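Local coordinates for switch-activating protein 1 (Schizosaccharomyces pombe, PDB 6EXU) that binds DNA sequences needed for mating-type switching and the replication fork barrier of the ribosomal DNA, where it blocks fork progression, at residues A[32-37]-A[104-109]. Sequence-based numbering, arbitrary orientation.
Sequences HELVDR and ARLSEL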
loop_
_atom_site.group_PDB
_atom_site.type_symbol
_atom_site.label_atom_id
_atom_site.label_comp_id
_atom_site.label_asym_id
_atom_site.label_seq_id
_atom_site.Cartn_x
_atom_site.Cartn_y
_atom_site.Cartn_z
ATOM N N HIS A 32 2.520 8.776 7.476
ATOM C CA HIS A 32 2.146 9.555 8.654
ATOM C C HIS A 32 1.168 10.666 8.335
ATOM O O HIS A 32 0.676 11.323 9.261
ATOM C CB HIS A 32 3.391 10.102 9.359
ATOM C CG HIS A 32 4.174 9.038 10.062
ATOM N ND1 HIS A 32 3.598 8.166 10.958
ATOM C CD2 HIS A 32 5.479 8.688 9.982
ATOM C CE1 HIS A 32 4.515 7.326 11.403
ATOM N NE2 HIS A 32 5.667 7.622 10.827
ATOM N N GLU A 33 0.879 10.898 7.059
ATOM C CA GLU A 33 -0.102 11.883 6.649
ATOM C C GLU A 33 -1.520 11.337 6.656
ATOM O O GLU A 33 -2.468 12.119 6.541
ATOM C CB GLU A 33 0.270 12.445 5.281
ATOM C CG GLU A 33 1.620 13.193 5.314
ATOM C CD GLU A 33 2.218 13.477 3.954
ATOM O OE1 GLU A 33 1.469 13.573 2.967
ATOM O OE2 GLU A 33 3.461 13.627 3.890
ATOM N N LEU A 34 -1.700 10.025 6.819
ATOM C CA LEU A 34 -3.032 9.473 6.947
ATOM C C LEU A 34 -3.569 9.797 8.332
ATOM O O LEU A 34 -2.936 9.491 9.347
ATOM C CB LEU A 34 -3.013 7.961 6.709
ATOM C CG LEU A 34 -4.347 7.270 7.030
ATOM C CD1 LEU A 34 -5.452 7.749 6.110
ATOM C CD2 LEU A 34 -4.217 5.765 6.971
ATOM N N VAL A 35 -4.735 10.417 8.354
ATOM C CA VAL A 35 -5.450 10.731 9.584
ATOM C C VAL A 35 -6.673 9.819 9.661
ATOM O O VAL A 35 -7.448 9.731 8.704
ATOM C CB VAL A 35 -5.821 12.222 9.612
ATOM C CG1 VAL A 35 -6.748 12.544 10.780
ATOM C CG2 VAL A 35 -4.561 13.051 9.695
ATOM N N ASP A 36 -6.869 9.174 10.810
ATOM C CA ASP A 36 -8.024 8.295 10.986
ATOM C C ASP A 36 -9.317 9.037 10.672
ATOM O O ASP A 36 -9.512 10.175 11.111
ATOM C CB ASP A 36 -8.040 7.795 12.430
ATOM C CG ASP A 36 -8.930 6.599 12.635
ATOM O OD1 ASP A 36 -9.172 5.822 11.667
ATOM O OD2 ASP A 36 -9.400 6.429 13.779
ATOM N N ARG A 37 -10.203 8.396 9.906
ATOM C CA ARG A 37 -11.492 8.955 9.502
ATOM C C ARG A 37 -11.362 10.092 8.486
ATOM O O ARG A 37 -12.337 10.804 8.225
ATOM C CB ARG A 37 -12.320 9.416 10.704
ATOM C CG ARG A 37 -12.455 8.363 11.812
ATOM C CD ARG A 37 -13.149 8.969 13.027
ATOM N NE ARG A 37 -13.051 8.168 14.251
ATOM C CZ ARG A 37 -13.909 7.217 14.608
ATOM N NH1 ARG A 37 -14.934 6.905 13.828
ATOM N NH2 ARG A 37 -13.740 6.579 15.758
ATOM N N ALA A 104 1.454 -2.046 9.370
ATOM C CA ALA A 104 1.763 -1.601 10.725
ATOM C C ALA A 104 1.175 -0.222 10.993
ATOM O O ALA A 104 0.690 0.052 12.095
ATOM C CB ALA A 104 3.281 -1.589 10.935
ATOM N N ARG A 105 1.177 0.658 9.997
ATOM C CA ARG A 105 0.582 1.978 10.197
ATOM C C ARG A 105 -0.923 1.873 10.392
ATOM O O ARG A 105 -1.496 2.512 11.276
ATOM C CB ARG A 105 0.920 2.892 9.020
ATOM C CG ARG A 105 0.223 4.242 8.998
ATOM C CD ARG A 105 0.577 5.061 10.198
ATOM N NE ARG A 105 0.000 6.399 10.088
ATOM C CZ ARG A 105 -0.244 7.200 11.120
ATOM N NH1 ARG A 105 0.030 6.795 12.356
ATOM N NH2 ARG A 105 -0.769 8.405 10.911
ATOM N N LEU A 106 -1.582 1.063 9.577
ATOM C CA LEU A 106 -3.024 0.881 9.740
ATOM C C LEU A 106 -3.347 0.287 11.097
ATOM O O LEU A 106 -4.313 0.708 11.750
ATOM C CB LEU A 106 -3.549 -0.013 8.624
ATOM C CG LEU A 106 -3.491 0.597 7.217
ATOM C CD1 LEU A 106 -3.812 -0.459 6.151
ATOM C CD2 LEU A 106 -4.443 1.785 7.108
ATOM N N SER A 107 -2.543 -0.681 11.540
ATOM C CA SER A 107 -2.765 -1.300 12.844
ATOM C C SER A 107 -2.575 -0.286 13.965
ATOM O O SER A 107 -3.325 -0.298 14.946
ATOM C CB SER A 107 -1.818 -2.482 13.041
ATOM O OG SER A 107 -2.214 -3.587 12.248
ATOM N N GLU A 108 -1.573 0.589 13.837
ATOM C CA GLU A 108 -1.345 1.641 14.826
ATOM C C GLU A 108 -2.582 2.511 14.975
ATOM O O GLU A 108 -3.074 2.741 16.087
ATOM C CB GLU A 108 -0.128 2.467 14.382
ATOM C CG GLU A 108 0.175 3.705 15.210
ATOM C CD GLU A 108 1.341 4.534 14.651
ATOM O OE1 GLU A 108 1.611 4.501 13.423
ATOM O OE2 GLU A 108 1.989 5.232 15.458
ATOM N N LEU A 109 -3.143 2.958 13.859
ATOM C CA LEU A 109 -4.328 3.803 13.901
ATOM C C LEU A 109 -5.522 3.068 14.496
ATOM O O LEU A 109 -6.318 3.662 15.245
ATOM C CB LEU A 109 -4.642 4.321 12.500
ATOM C CG LEU A 109 -3.673 5.360 11.914
ATOM C CD1 LEU A 109 -4.093 5.691 10.483
ATOM C CD2 LEU A 109 -3.641 6.628 12.751
HETATM O O HOH W 1 -6.939 6.348 15.252
#
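H32 to D36, in the loop that joins helices 17-29 and 39-54 and starting with the end of a 3-10 turn, runs beside R105 to L109 of helix 90-115, with CA atoms 7.9 Å apart at H32 and R105 and 6.5 Å at D36 and L109. R105 reaches from the helix into the start of this loop. Bent at chi2 (61°), its chain brings NH2 to the carbonyl O of L34 at 2.9 Å, a weak hydrogen bond with an angle of only 124°. NE hydrogen-bonds to the carbonyl O of K31, while NH1 makes a salt bridge with OE1 of E108, in the guanidinium plane but from above the carboxylate. One guanidinium face carries H32 ND1, the ring turned 68° to it; the other is touched near its rim by L109 CD2. Next to it, the CD2 methyl of L34 packs on CD1 of L109 (3.5 Å) and, less closely, CD2 of L106 (4.0 Å). Farther along, a water donates to both D36 OD2 and the carbonyl O of L109, while D36 OD1 is in a salt bridge with R113. With an alanine at R105 the guanidinium is gone, and the loop would probably be held less firmly to the helix, E108 lacking its charged partner. In this all-helical DNA-binding domain, related to helix-turn-helix proteins, one buried arginine thus ties loop to helix, its charge probably balanced by E108.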